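Local coordinates for DNA repair protein RAD7 (Saccharomyces cerevisiae, PDB 5ZB2) that helps remove DNA damage from nontranscribed DNA as part of the global genome repair complex and, in this leucine-rich-repeat-containing part, binds Elc1, at residues Tyr196-Leu199 / Pro200-Leu203; Ser21-Gln24 / Lys25-Asp28; Leu343-Pro346 / Asn347-Tyr350; Ser6-Gln9 / Ser10-Thr14; Leu53-Ala56 / Leu57-Arg61. All blocks are in the same frame, centred on the assembly; numbering follows the deposited sequence.

Contact 1: Tyr196-Leu199 / Pro200-Leu203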
loop_
_atom_site.group_PDB
_atom_site.type_symbol
_atom_site.label_atom_id
_atom_site.label_comp_id
_atom_site.label_asym_id
_atom_site.label_seq_id
_atom_site.Cartn_x
_atom_site.Cartn_y
_atom_site.Cartn_z
ATOM N N TYR A 196 -17.923 -15.142 -28.866
ATOM C CA TYR A 196 -17.679 -16.526 -28.479
ATOM C C TYR A 196 -17.184 -17.362 -29.652
ATOM O O TYR A 196 -16.588 -18.424 -29.439
ATOM C CB TYR A 196 -18.953 -17.140 -27.898
ATOM C CG TYR A 196 -19.416 -16.476 -26.620
ATOM C CD1 TYR A 196 -18.902 -16.860 -25.388
ATOM C CD2 TYR A 196 -20.371 -15.471 -26.647
ATOM C CE1 TYR A 196 -19.327 -16.255 -24.213
ATOM C CE2 TYR A 196 -20.802 -14.859 -25.483
ATOM C CZ TYR A 196 -20.277 -15.256 -24.268
ATOM O OH TYR A 196 -20.710 -14.642 -23.114
ATOM N N ALA A 197 -17.406 -16.894 -30.880
ATOM C CA ALA A 197 -16.979 -17.620 -32.069
ATOM C C ALA A 197 -15.463 -17.703 -32.198
ATOM O O ALA A 197 -14.969 -18.515 -32.986
ATOM C CB ALA A 197 -17.568 -16.956 -33.313
ATOM N N LEU A 198 -14.713 -16.885 -31.459
ATOM C CA LEU A 198 -13.257 -16.938 -31.530
ATOM C C LEU A 198 -12.669 -18.110 -30.754
ATOM O O LEU A 198 -11.504 -18.457 -30.980
ATOM C CB LEU A 198 -12.649 -15.634 -31.001
ATOM C CG LEU A 198 -12.996 -14.351 -31.757
ATOM C CD1 LEU A 198 -12.444 -13.136 -31.029
ATOM C CD2 LEU A 198 -12.468 -14.399 -33.185
ATOM N N LEU A 199 -13.435 -18.724 -29.850
ATOM C CA LEU A 199 -12.869 -19.770 -28.999
ATOM C C LEU A 199 -12.335 -20.953 -29.799
ATOM O O LEU A 199 -11.220 -21.412 -29.502
ATOM C CB LEU A 199 -13.906 -20.222 -27.964
ATOM C CG LEU A 199 -14.448 -19.160 -26.986
ATOM C CD1 LEU A 199 -15.316 -19.810 -25.915
ATOM C CD2 LEU A 199 -13.338 -18.348 -26.335
ATOM N N PRO A 200 -13.043 -21.492 -30.797
ATOM C CA PRO A 200 -12.485 -22.645 -31.529
ATOM C C PRO A 200 -11.161 -22.347 -32.212
ATOM O O PRO A 200 -10.352 -23.265 -32.393
ATOM C CB PRO A 200 -13.584 -22.985 -32.550
ATOM C CG PRO A 200 -14.828 -22.385 -32.004
ATOM C CD PRO A 200 -14.395 -21.148 -31.269
ATOM N N GLN A 201 -10.904 -21.089 -32.583
ATOM C CA GLN A 201 -9.648 -20.751 -33.247
ATOM C C GLN A 201 -8.461 -20.868 -32.300
ATOM O O GLN A 201 -7.394 -21.357 -32.693
ATOM C CB GLN A 201 -9.712 -19.330 -33.809
ATOM C CG GLN A 201 -10.843 -19.078 -34.780
ATOM C CD GLN A 201 -10.734 -17.722 -35.445
ATOM O OE1 GLN A 201 -9.645 -17.156 -35.554
ATOM N NE2 GLN A 201 -11.864 -17.190 -35.889
ATOM N N TYR A 202 -8.617 -20.416 -31.055
ATOM C CA TYR A 202 -7.475 -20.199 -30.177
ATOM C C TYR A 202 -7.263 -21.295 -29.144
ATOM O O TYR A 202 -6.136 -21.452 -28.662
ATOM C CB TYR A 202 -7.625 -18.863 -29.445
ATOM C CG TYR A 202 -7.398 -17.655 -30.323
ATOM C CD1 TYR A 202 -6.120 -17.148 -30.521
ATOM C CD2 TYR A 202 -8.461 -17.010 -30.939
ATOM C CE1 TYR A 202 -5.905 -16.045 -31.316
ATOM C CE2 TYR A 202 -8.254 -15.903 -31.738
ATOM C CZ TYR A 202 -6.973 -15.424 -31.921
ATOM O OH TYR A 202 -6.756 -14.319 -32.710
ATOM N N LEU A 203 -8.302 -22.044 -28.781
ATOM C CA LEU A 203 -8.196 -23.037 -27.712
ATOM C C LEU A 203 -7.728 -24.353 -28.325
ATOM O O LEU A 203 -8.497 -25.294 -28.526
ATOM C CB LEU A 203 -9.529 -23.187 -26.989
ATOM C CG LEU A 203 -10.091 -21.931 -26.322
ATOM C CD1 LEU A 203 -11.394 -22.259 -25.614
ATOM C CD2 LEU A 203 -9.090 -21.331 -25.341
#
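L199 and L203 both hold CG opposite the carbonyl carbon (chi1 -60° in each), which sets L203 CD1 against L199 CB at 4.0 Å on the inner side of the short helix 199-202. Y202 is turned in a similar way and brings a ring edge to the preceding turn, CD2 lying 3.4 Å from L198 O close to the ring plane. L199 O is held by two donors: L203 N at 3.1 Å, nearly along the C=O axis, and Y202 N at 3.2 Å, from above the carbonyl plane. P200 N has no hydrogen to give, and the ring instead packs its CD 3.5 Å from L199 CB and 3.2 Å from A197 O. A glycine in place of P200 lacks the ring carbons and would probably leave a gap against L199 and N229 and this turn of backbone freer to move. L199 and L203 also pack on L230 of helix 224-234, whereas L198 and Y202 lie on L175 of helix 168-178. Apolar side chains thus tie the short helix to helices 168-178 and 224-234, while Y202 N and L203 N share L199 O and Q201 N makes a weak bond to L198 O.

Contact 2: Ser21-Gln24 / Lys25-Asp28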
loop_
_atom_site.group_PDB
_atom_site.type_symbol
_atom_site.label_atom_id
_atom_site.label_comp_id
_atom_site.label_asym_id
_atom_site.label_seq_id
_atom_site.Cartn_x
_atom_site.Cartn_y
_atom_site.Cartn_z
ATOM N N SER A 21 19.059 -5.058 -0.049
ATOM C CA SER A 21 18.446 -6.137 -0.820
ATOM C C SER A 21 18.697 -7.488 -0.167
ATOM O O SER A 21 17.775 -8.299 -0.013
ATOM C CB SER A 21 18.983 -6.124 -2.250
ATOM O OG SER A 21 18.642 -4.915 -2.903
ATOM N N LYS A 22 19.942 -7.754 0.231
ATOM C CA LYS A 22 20.231 -9.023 0.887
ATOM C C LYS A 22 19.528 -9.111 2.235
ATOM O O LYS A 22 19.041 -10.180 2.621
ATOM C CB LYS A 22 21.739 -9.209 1.054
ATOM C CG LYS A 22 22.131 -10.522 1.722
ATOM C CD LYS A 22 21.532 -11.729 0.998
ATOM C CE LYS A 22 21.732 -13.014 1.774
ATOM N NZ LYS A 22 20.920 -14.116 1.189
ATOM N N TRP A 23 19.461 -7.994 2.961
ATOM C CA TRP A 23 18.743 -7.971 4.228
ATOM C C TRP A 23 17.246 -8.195 4.038
ATOM O O TRP A 23 16.582 -8.703 4.950
ATOM C CB TRP A 23 19.009 -6.644 4.938
ATOM C CG TRP A 23 18.027 -6.300 6.007
ATOM C CD1 TRP A 23 18.126 -6.584 7.338
ATOM C CD2 TRP A 23 16.798 -5.588 5.839
ATOM N NE1 TRP A 23 17.033 -6.096 8.009
ATOM C CE2 TRP A 23 16.200 -5.481 7.109
ATOM C CE3 TRP A 23 16.145 -5.030 4.737
ATOM C CZ2 TRP A 23 14.981 -4.837 7.308
ATOM C CZ3 TRP A 23 14.935 -4.397 4.934
ATOM C CH2 TRP A 23 14.365 -4.306 6.210
ATOM N N GLN A 24 16.695 -7.827 2.876
ATOM C CA GLN A 24 15.278 -8.073 2.614
ATOM C C GLN A 24 14.932 -9.538 2.849
ATOM O O GLN A 24 13.955 -9.857 3.535
ATOM C CB GLN A 24 14.916 -7.683 1.179
ATOM C CG GLN A 24 15.005 -6.208 0.853
ATOM C CD GLN A 24 13.805 -5.429 1.328
ATOM O OE1 GLN A 24 13.179 -5.778 2.327
ATOM N NE2 GLN A 24 13.476 -4.365 0.611
ATOM N N LYS A 25 15.726 -10.445 2.275
ATOM C CA LYS A 25 15.442 -11.869 2.415
ATOM C C LYS A 25 15.506 -12.305 3.874
ATOM O O LYS A 25 14.661 -13.079 4.335
ATOM C CB LYS A 25 16.412 -12.681 1.558
ATOM C CG LYS A 25 16.272 -12.405 0.068
ATOM C CD LYS A 25 17.092 -13.375 -0.767
ATOM C CE LYS A 25 16.890 -13.128 -2.254
ATOM N NZ LYS A 25 17.645 -14.099 -3.093
ATOM N N GLU A 26 16.496 -11.814 4.621
ATOM C CA GLU A 26 16.524 -12.069 6.058
ATOM C C GLU A 26 15.244 -11.571 6.721
ATOM O O GLU A 26 14.613 -12.292 7.505
ATOM C CB GLU A 26 17.748 -11.403 6.692
ATOM C CG GLU A 26 17.905 -11.685 8.186
ATOM C CD GLU A 26 18.986 -10.841 8.835
ATOM O OE1 GLU A 26 18.929 -10.647 10.068
ATOM O OE2 GLU A 26 19.889 -10.372 8.112
ATOM N N ALA A 27 14.848 -10.331 6.424
ATOM C CA ALA A 27 13.612 -9.799 6.988
ATOM C C ALA A 27 12.411 -10.624 6.543
ATOM O O ALA A 27 11.464 -10.825 7.314
ATOM C CB ALA A 27 13.436 -8.335 6.586
ATOM N N ASP A 28 12.433 -11.117 5.304
ATOM C CA ASP A 28 11.341 -11.955 4.828
ATOM C C ASP A 28 11.211 -13.215 5.676
ATOM O O ASP A 28 10.097 -13.664 5.969
ATOM C CB ASP A 28 11.558 -12.313 3.359
ATOM C CG ASP A 28 10.349 -12.986 2.739
ATOM O OD1 ASP A 28 9.457 -12.271 2.235
ATOM O OD2 ASP A 28 10.290 -14.233 2.757
#
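K25 meets K22 one turn earlier in helix 8-41: its amide reaches K22 O by a weak bond of 3.3 Å, and the two ammonium groups, K22 NZ and K25 NZ, stay 5.4 Å apart, so like charges run along this flank without touching. E26 lays CB 3.4 Å from W23 O and sends its extended chain past the indole, OE2 passing 4.2 Å from W23 CD1 at an oblique angle. A27 makes two contacts with W23. Its amide bonds W23 O at 2.8 Å and almost straight (170°), while its methyl sits over the indole as a CH-pi contact, CB being 4.0 Å from the centroid of the six-membered ring of W23 and 17° off the normal. W23 turns CG away from its own backbone N (chi1 162°), which brings a ring face over the A27 methyl; NE1 then gives a hydrogen bond to V34 O of the second Rad7 subunit, and A27 packs on the same V34. D28 N closes the next turn on Q24 O at 2.7 Å, and the carboxylate is engaged elsewhere, OD2 forming a salt bridge with K73. W23, Q24 and D28 also line a pocket holding a polyethylene glycol, probably from the crystallisation liquor. The i to i+4 bonds of A27 to W23 and D28 to Q24 are those of an alpha helix, here a long one that packs on the second Rad7 copy.

Contact 3: Leu343-Pro346 / Asn347-Tyr350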
loop_
_atom_site.group_PDB
_atom_site.type_symbol
_atom_site.label_atom_id
_atom_site.label_comp_id
_atom_site.label_asym_id
_atom_site.label_seq_id
_atom_site.Cartn_x
_atom_site.Cartn_y
_atom_site.Cartn_z
ATOM N N LEU A 343 -32.602 -44.407 -9.551
ATOM C CA LEU A 343 -31.664 -43.521 -8.863
ATOM C C LEU A 343 -31.217 -44.185 -7.562
ATOM O O LEU A 343 -31.681 -43.868 -6.464
ATOM C CB LEU A 343 -32.304 -42.160 -8.613
ATOM C CG LEU A 343 -31.408 -41.067 -8.025
ATOM C CD1 LEU A 343 -30.163 -40.853 -8.873
ATOM C CD2 LEU A 343 -32.188 -39.766 -7.895
ATOM N N ALA A 344 -30.283 -45.126 -7.699
ATOM C CA ALA A 344 -29.701 -45.845 -6.564
ATOM C C ALA A 344 -28.184 -45.731 -6.683
ATOM O O ALA A 344 -27.550 -46.513 -7.397
ATOM C CB ALA A 344 -30.154 -47.302 -6.541
ATOM N N CYS A 345 -27.607 -44.761 -5.980
ATOM C CA CYS A 345 -26.208 -44.410 -6.132
ATOM C C CYS A 345 -25.477 -44.568 -4.805
ATOM O O CYS A 345 -25.917 -44.005 -3.792
ATOM C CB CYS A 345 -26.077 -42.967 -6.629
ATOM S SG CYS A 345 -27.111 -42.590 -8.065
ATOM N N PRO A 346 -24.357 -45.298 -4.763
ATOM C CA PRO A 346 -23.669 -45.491 -3.477
ATOM C C PRO A 346 -23.035 -44.226 -2.923
ATOM O O PRO A 346 -22.908 -44.101 -1.698
ATOM C CB PRO A 346 -22.609 -46.553 -3.803
ATOM C CG PRO A 346 -22.362 -46.405 -5.260
ATOM C CD PRO A 346 -23.675 -46.002 -5.863
ATOM N N ASN A 347 -22.639 -43.282 -3.776
ATOM C CA ASN A 347 -21.878 -42.115 -3.344
ATOM C C ASN A 347 -22.654 -40.807 -3.448
ATOM O O ASN A 347 -22.090 -39.747 -3.158
ATOM C CB ASN A 347 -20.585 -42.010 -4.159
ATOM C CG ASN A 347 -19.757 -43.276 -4.099
ATOM O OD1 ASN A 347 -19.428 -43.766 -3.017
ATOM N ND2 ASN A 347 -19.426 -43.824 -5.263
ATOM N N LEU A 348 -23.923 -40.846 -3.843
ATOM C CA LEU A 348 -24.700 -39.620 -3.962
ATOM C C LEU A 348 -24.960 -39.030 -2.581
ATOM O O LEU A 348 -25.402 -39.733 -1.667
ATOM C CB LEU A 348 -26.015 -39.902 -4.687
ATOM C CG LEU A 348 -26.921 -38.704 -4.971
ATOM C CD1 LEU A 348 -26.221 -37.698 -5.871
ATOM C CD2 LEU A 348 -28.221 -39.174 -5.606
ATOM N N THR A 349 -24.673 -37.736 -2.426
ATOM C CA THR A 349 -24.864 -37.044 -1.156
ATOM C C THR A 349 -25.831 -35.874 -1.231
ATOM O O THR A 349 -26.483 -35.573 -0.227
ATOM C CB THR A 349 -23.522 -36.522 -0.616
ATOM O OG1 THR A 349 -23.056 -35.446 -1.441
ATOM C CG2 THR A 349 -22.480 -37.631 -0.593
ATOM N N TYR A 350 -25.945 -35.209 -2.382
ATOM C CA TYR A 350 -26.830 -34.064 -2.548
ATOM C C TYR A 350 -27.719 -34.273 -3.765
ATOM O O TYR A 350 -27.246 -34.695 -4.825
ATOM C CB TYR A 350 -26.032 -32.759 -2.708
ATOM C CG TYR A 350 -26.904 -31.550 -2.968
ATOM C CD1 TYR A 350 -27.499 -30.858 -1.918
ATOM C CD2 TYR A 350 -27.137 -31.103 -4.261
ATOM C CE1 TYR A 350 -28.300 -29.754 -2.151
ATOM C CE2 TYR A 350 -27.939 -30.000 -4.504
ATOM C CZ TYR A 350 -28.516 -29.329 -3.445
ATOM O OH TYR A 350 -29.314 -28.232 -3.680
#
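L348 gathers the apolar contacts of this bend, meeting both C345 and L343. Its CB lies 3.6 Å from C345 CB, and its CD2 is 4.2 Å from L343 CD1, the two leucine side chains crossing at about a right angle. Both leucines hold CG opposite the backbone N (chi1 -174° for L343, -177° for L348), which lets their branches converge inside the solenoid. L316 of helix 309-320 backs L343 and C345, L367 of helix 361-370 adds to L343, and L374 packs on L348. The side chains of P346 and N347 approach at a slant, N347 ND2 standing 3.9 Å from P346 CG, and that amide nitrogen also gives a weak bond to D322 O. Backbone polarity is dealt with by neighbouring turns, since no hydrogen bond joins 343-346 to 347-350. N371 grips the bend at two points, its ND2 giving to L343 O and its OD1 taking from C345 N, while T349 OG1 bonds R325 O and T349 O takes from T375 OG1. C345 to L348 make a type I beta turn by torsions and by the 5.5 Å between C345 CA and L348 CA. The sequence C-P-N-L is consistent with a cysteine-containing leucine-rich repeat, and the bend leads from helix 337-341 on the convex side to strand 350-352 on the concave side of the solenoid.

Contact 4: Ser6-Gln9 / Ser10-Thr14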
loop_
_atom_site.group_PDB
_atom_site.type_symbol
_atom_site.label_atom_id
_atom_site.label_comp_id
_atom_site.label_asym_id
_atom_site.label_seq_id
_atom_site.Cartn_x
_atom_site.Cartn_y
_atom_site.Cartn_z
ATOM N N SER A 6 33.418 7.487 -10.145
ATOM C CA SER A 6 32.250 7.636 -9.288
ATOM C C SER A 6 32.645 8.225 -7.939
ATOM O O SER A 6 33.656 7.840 -7.344
ATOM C CB SER A 6 31.563 6.285 -9.087
ATOM O OG SER A 6 31.136 5.740 -10.324
ATOM N N SER A 7 31.836 9.165 -7.457
ATOM C CA SER A 7 32.093 9.787 -6.167
ATOM C C SER A 7 32.025 8.755 -5.048
ATOM O O SER A 7 31.338 7.735 -5.151
ATOM C CB SER A 7 31.079 10.898 -5.901
ATOM O OG SER A 7 29.781 10.354 -5.723
ATOM N N LEU A 8 32.741 9.035 -3.958
ATOM C CA LEU A 8 32.692 8.146 -2.802
ATOM C C LEU A 8 31.285 8.054 -2.226
ATOM O O LEU A 8 30.911 7.015 -1.668
ATOM C CB LEU A 8 33.667 8.623 -1.726
ATOM C CG LEU A 8 33.695 7.789 -0.441
ATOM C CD1 LEU A 8 34.005 6.322 -0.733
ATOM C CD2 LEU A 8 34.705 8.364 0.536
ATOM N N GLN A 9 30.499 9.126 -2.336
ATOM C CA GLN A 9 29.114 9.080 -1.874
ATOM C C GLN A 9 28.317 8.053 -2.667
ATOM O O GLN A 9 27.602 7.223 -2.094
ATOM C CB GLN A 9 28.476 10.465 -1.995
ATOM C CG GLN A 9 29.151 11.539 -1.165
ATOM C CD GLN A 9 28.763 12.940 -1.603
ATOM O OE1 GLN A 9 29.554 13.647 -2.230
ATOM N NE2 GLN A 9 27.544 13.348 -1.276
ATOM N N SER A 10 28.433 8.095 -3.995
ATOM C CA SER A 10 27.720 7.141 -4.836
ATOM C C SER A 10 28.132 5.710 -4.516
ATOM O O SER A 10 27.288 4.806 -4.488
ATOM C CB SER A 10 27.977 7.455 -6.311
ATOM O OG SER A 10 27.333 6.515 -7.147
ATOM N N LEU A 11 29.425 5.486 -4.261
ATOM C CA LEU A 11 29.902 4.134 -3.990
ATOM C C LEU A 11 29.347 3.607 -2.674
ATOM O O LEU A 11 28.933 2.446 -2.589
ATOM C CB LEU A 11 31.432 4.110 -3.977
ATOM C CG LEU A 11 32.123 4.511 -5.281
ATOM C CD1 LEU A 11 33.631 4.502 -5.099
ATOM C CD2 LEU A 11 31.716 3.593 -6.429
ATOM N N CYS A 12 29.329 4.445 -1.634
ATOM C CA CYS A 12 28.722 4.031 -0.375
ATOM C C CYS A 12 27.238 3.733 -0.556
ATOM O O CYS A 12 26.711 2.783 0.034
ATOM C CB CYS A 12 28.925 5.110 0.688
ATOM S SG CYS A 12 30.649 5.340 1.211
ATOM N N ILE A 13 26.549 4.534 -1.372
ATOM C CA ILE A 13 25.120 4.319 -1.590
ATOM C C ILE A 13 24.884 2.986 -2.287
ATOM O O ILE A 13 23.945 2.255 -1.953
ATOM C CB ILE A 13 24.523 5.501 -2.378
ATOM C CG1 ILE A 13 24.476 6.741 -1.475
ATOM C CG2 ILE A 13 23.127 5.161 -2.909
ATOM C CD1 ILE A 13 24.069 8.017 -2.177
ATOM N N THR A 14 25.731 2.640 -3.258
ATOM C CA THR A 14 25.600 1.341 -3.911
ATOM C C THR A 14 25.797 0.210 -2.910
ATOM O O THR A 14 25.031 -0.761 -2.900
ATOM C CB THR A 14 26.599 1.222 -5.062
ATOM O OG1 THR A 14 26.282 2.188 -6.069
ATOM C CG2 THR A 14 26.560 -0.178 -5.686
#
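S7 OG reaches over the first turn of helix 8-41 to S10 N, accepting from it at 3.1 Å with a nearly straight bond (163°). The cap depends on the rotation of S7: OG stands between the backbone N and the carbonyl carbon (chi1 67°), from where it also lies 3.5 Å from S10 CB. Changing S7 to an alanine removes that oxygen, and S10 N would probably be left without its capping partner and the first turn more prone to fray. On another flank, L11 leans back over the turn, its CD2 coming 3.8 Å from S6 CB, while L11 N bonds S7 O at 3.1 Å in the carbonyl plane. L8 and C12, four residues apart, run their ends together: L8 CD1 meets C12 SG at 4.0 Å, and C12 N bonds L8 O at 3.0 Å. L11 packs on I86 of Elongin-C and C12 on its L94, and Y64 of Elongin-C bonds S6 O. Q9, which also packs on A98 of Elongin-C, and I13 touch N60 of the second Rad7 subunit. S7, L8 and C12 fit the start of a BC-box, (S/T/P/A)-L-x-x-x-C, consistent with the docking on Elongin-C.

Contact 5: Leu53-Ala56 / Leu57-Arg61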
loop_
_atom_site.group_PDB
_atom_site.type_symbol
_atom_site.label_atom_id
_atom_site.label_comp_id
_atom_site.label_asym_id
_atom_site.label_seq_id
_atom_site.Cartn_x
_atom_site.Cartn_y
_atom_site.Cartn_z
ATOM N N LEU A 53 -10.265 -22.820 6.680
ATOM C CA LEU A 53 -10.336 -21.609 7.488
ATOM C C LEU A 53 -10.866 -20.442 6.664
ATOM O O LEU A 53 -11.756 -19.708 7.106
ATOM C CB LEU A 53 -8.956 -21.292 8.066
ATOM C CG LEU A 53 -8.812 -19.985 8.851
ATOM C CD1 LEU A 53 -9.785 -19.924 10.020
ATOM C CD2 LEU A 53 -7.381 -19.828 9.339
ATOM N N ALA A 54 -10.340 -20.270 5.448
ATOM C CA ALA A 54 -10.822 -19.207 4.574
ATOM C C ALA A 54 -12.317 -19.340 4.322
ATOM O O ALA A 54 -13.043 -18.338 4.299
ATOM C CB ALA A 54 -10.050 -19.227 3.254
ATOM N N LYS A 55 -12.798 -20.572 4.140
ATOM C CA LYS A 55 -14.220 -20.791 3.895
ATOM C C LYS A 55 -15.053 -20.354 5.094
ATOM O O LYS A 55 -16.085 -19.688 4.942
ATOM C CB LYS A 55 -14.476 -22.265 3.573
ATOM C CG LYS A 55 -15.898 -22.561 3.118
ATOM C CD LYS A 55 -16.233 -24.047 3.204
ATOM C CE LYS A 55 -16.434 -24.497 4.647
ATOM N NZ LYS A 55 -16.986 -25.880 4.746
ATOM N N ALA A 56 -14.624 -20.727 6.301
ATOM C CA ALA A 56 -15.359 -20.332 7.498
ATOM C C ALA A 56 -15.428 -18.814 7.617
ATOM O O ALA A 56 -16.495 -18.243 7.866
ATOM C CB ALA A 56 -14.706 -20.946 8.736
ATOM N N LEU A 57 -14.294 -18.140 7.426
ATOM C CA LEU A 57 -14.279 -16.683 7.492
ATOM C C LEU A 57 -15.163 -16.079 6.406
ATOM O O LEU A 57 -15.955 -15.167 6.670
ATOM C CB LEU A 57 -12.842 -16.173 7.376
ATOM C CG LEU A 57 -11.918 -16.582 8.527
ATOM C CD1 LEU A 57 -10.478 -16.205 8.235
ATOM C CD2 LEU A 57 -12.372 -15.950 9.844
ATOM N N SER A 58 -15.058 -16.594 5.177
ATOM C CA SER A 58 -15.854 -16.055 4.077
ATOM C C SER A 58 -17.344 -16.133 4.388
ATOM O O SER A 58 -18.072 -15.142 4.249
ATOM C CB SER A 58 -15.539 -16.803 2.780
ATOM O OG SER A 58 -14.212 -16.553 2.345
ATOM N N LYS A 59 -17.820 -17.307 4.813
ATOM C CA LYS A 59 -19.240 -17.468 5.095
ATOM C C LYS A 59 -19.717 -16.526 6.191
ATOM O O LYS A 59 -20.908 -16.200 6.237
ATOM C CB LYS A 59 -19.543 -18.919 5.486
ATOM C CG LYS A 59 -19.726 -19.846 4.298
ATOM C CD LYS A 59 -20.337 -21.176 4.710
ATOM C CE LYS A 59 -19.368 -22.013 5.528
ATOM N NZ LYS A 59 -19.887 -23.391 5.757
ATOM N N ASN A 60 -18.822 -16.082 7.070
ATOM C CA ASN A 60 -19.170 -15.153 8.136
ATOM C C ASN A 60 -18.814 -13.711 7.802
ATOM O O ASN A 60 -18.790 -12.870 8.704
ATOM C CB ASN A 60 -18.479 -15.566 9.439
ATOM C CG ASN A 60 -19.029 -16.861 10.001
ATOM O OD1 ASN A 60 -20.052 -16.867 10.682
ATOM N ND2 ASN A 60 -18.352 -17.966 9.718
ATOM N N ARG A 61 -18.543 -13.405 6.531
ATOM C CA ARG A 61 -18.156 -12.053 6.119
ATOM C C ARG A 61 -17.015 -11.528 6.987
ATOM O O ARG A 61 -16.932 -10.336 7.290
ATOM C CB ARG A 61 -19.353 -11.100 6.166
ATOM C CG ARG A 61 -20.476 -11.465 5.211
ATOM C CD ARG A 61 -21.701 -10.575 5.400
ATOM N NE ARG A 61 -21.474 -9.186 4.989
ATOM C CZ ARG A 61 -21.196 -8.178 5.816
ATOM N NH1 ARG A 61 -21.096 -8.371 7.124
ATOM N NH2 ARG A 61 -21.015 -6.959 5.326
#
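A56 O is taken by N60 twice, from its ND2 at 2.6 Å and from its N at 3.3 Å, the donors arriving from opposite faces of the carbonyl plane. A54 O is used in the same way: S58 N reaches it at 2.8 Å, and S58 OG, folded back on the chain with chi1 -67°, gives to it at 2.9 Å from the other face. The carbonyls of two buried alanines thus each hold one backbone and one side-chain donor. L57 N bonds L53 O at 3.0 Å, and the L53 and L57 side chains cross at a slant, L57 CD1 lying 4.2 Å from L53 CG. K55 and K59 run side by side, pointing the same way, with K55 NZ and K59 NZ 4.0 Å apart. That closeness is probably eased by D99 of Elongin-C, which forms a salt bridge with K59 and a long, weak ion pair with K55. In the next shell F71 backs L53, A54 and L57, while L92 and L95 of Elongin-C pack on L53 and L57, respectively. I13 of the second Rad7 subunit touches L57 and N60. The helix ends in a Schellman motif: R61, with its positive phi (51°), is the C-prime residue, R61 N turning back to S58 O and A62 N to L57 O, which carries the chain out of helix 50-59 toward the repeats.

Overall arrangement
From the N terminus the contacts come strictly in series, 4, 2, 5, 1 and 3, and none nests in or crosses another. Contacts 4, 2 and 5 are turns of helix, contact 1 a short helix and contact 3 a bend between helix and strand; none closes a long loop. Contacts 4 and 2 share helix 8-41, their centres 22 Å apart. Contact 5 ends the following helix, 50-59, ahead of the repeats. All three also touch the second Rad7 subunit, and contacts 4 and 5 meet Elongin-C as well. Contacts 1 and 3 belong to the leucine-rich-repeat body, contact 3 near its C-terminal end. Contacts 3 and 4 lie farthest apart, centres 73 Å from each other.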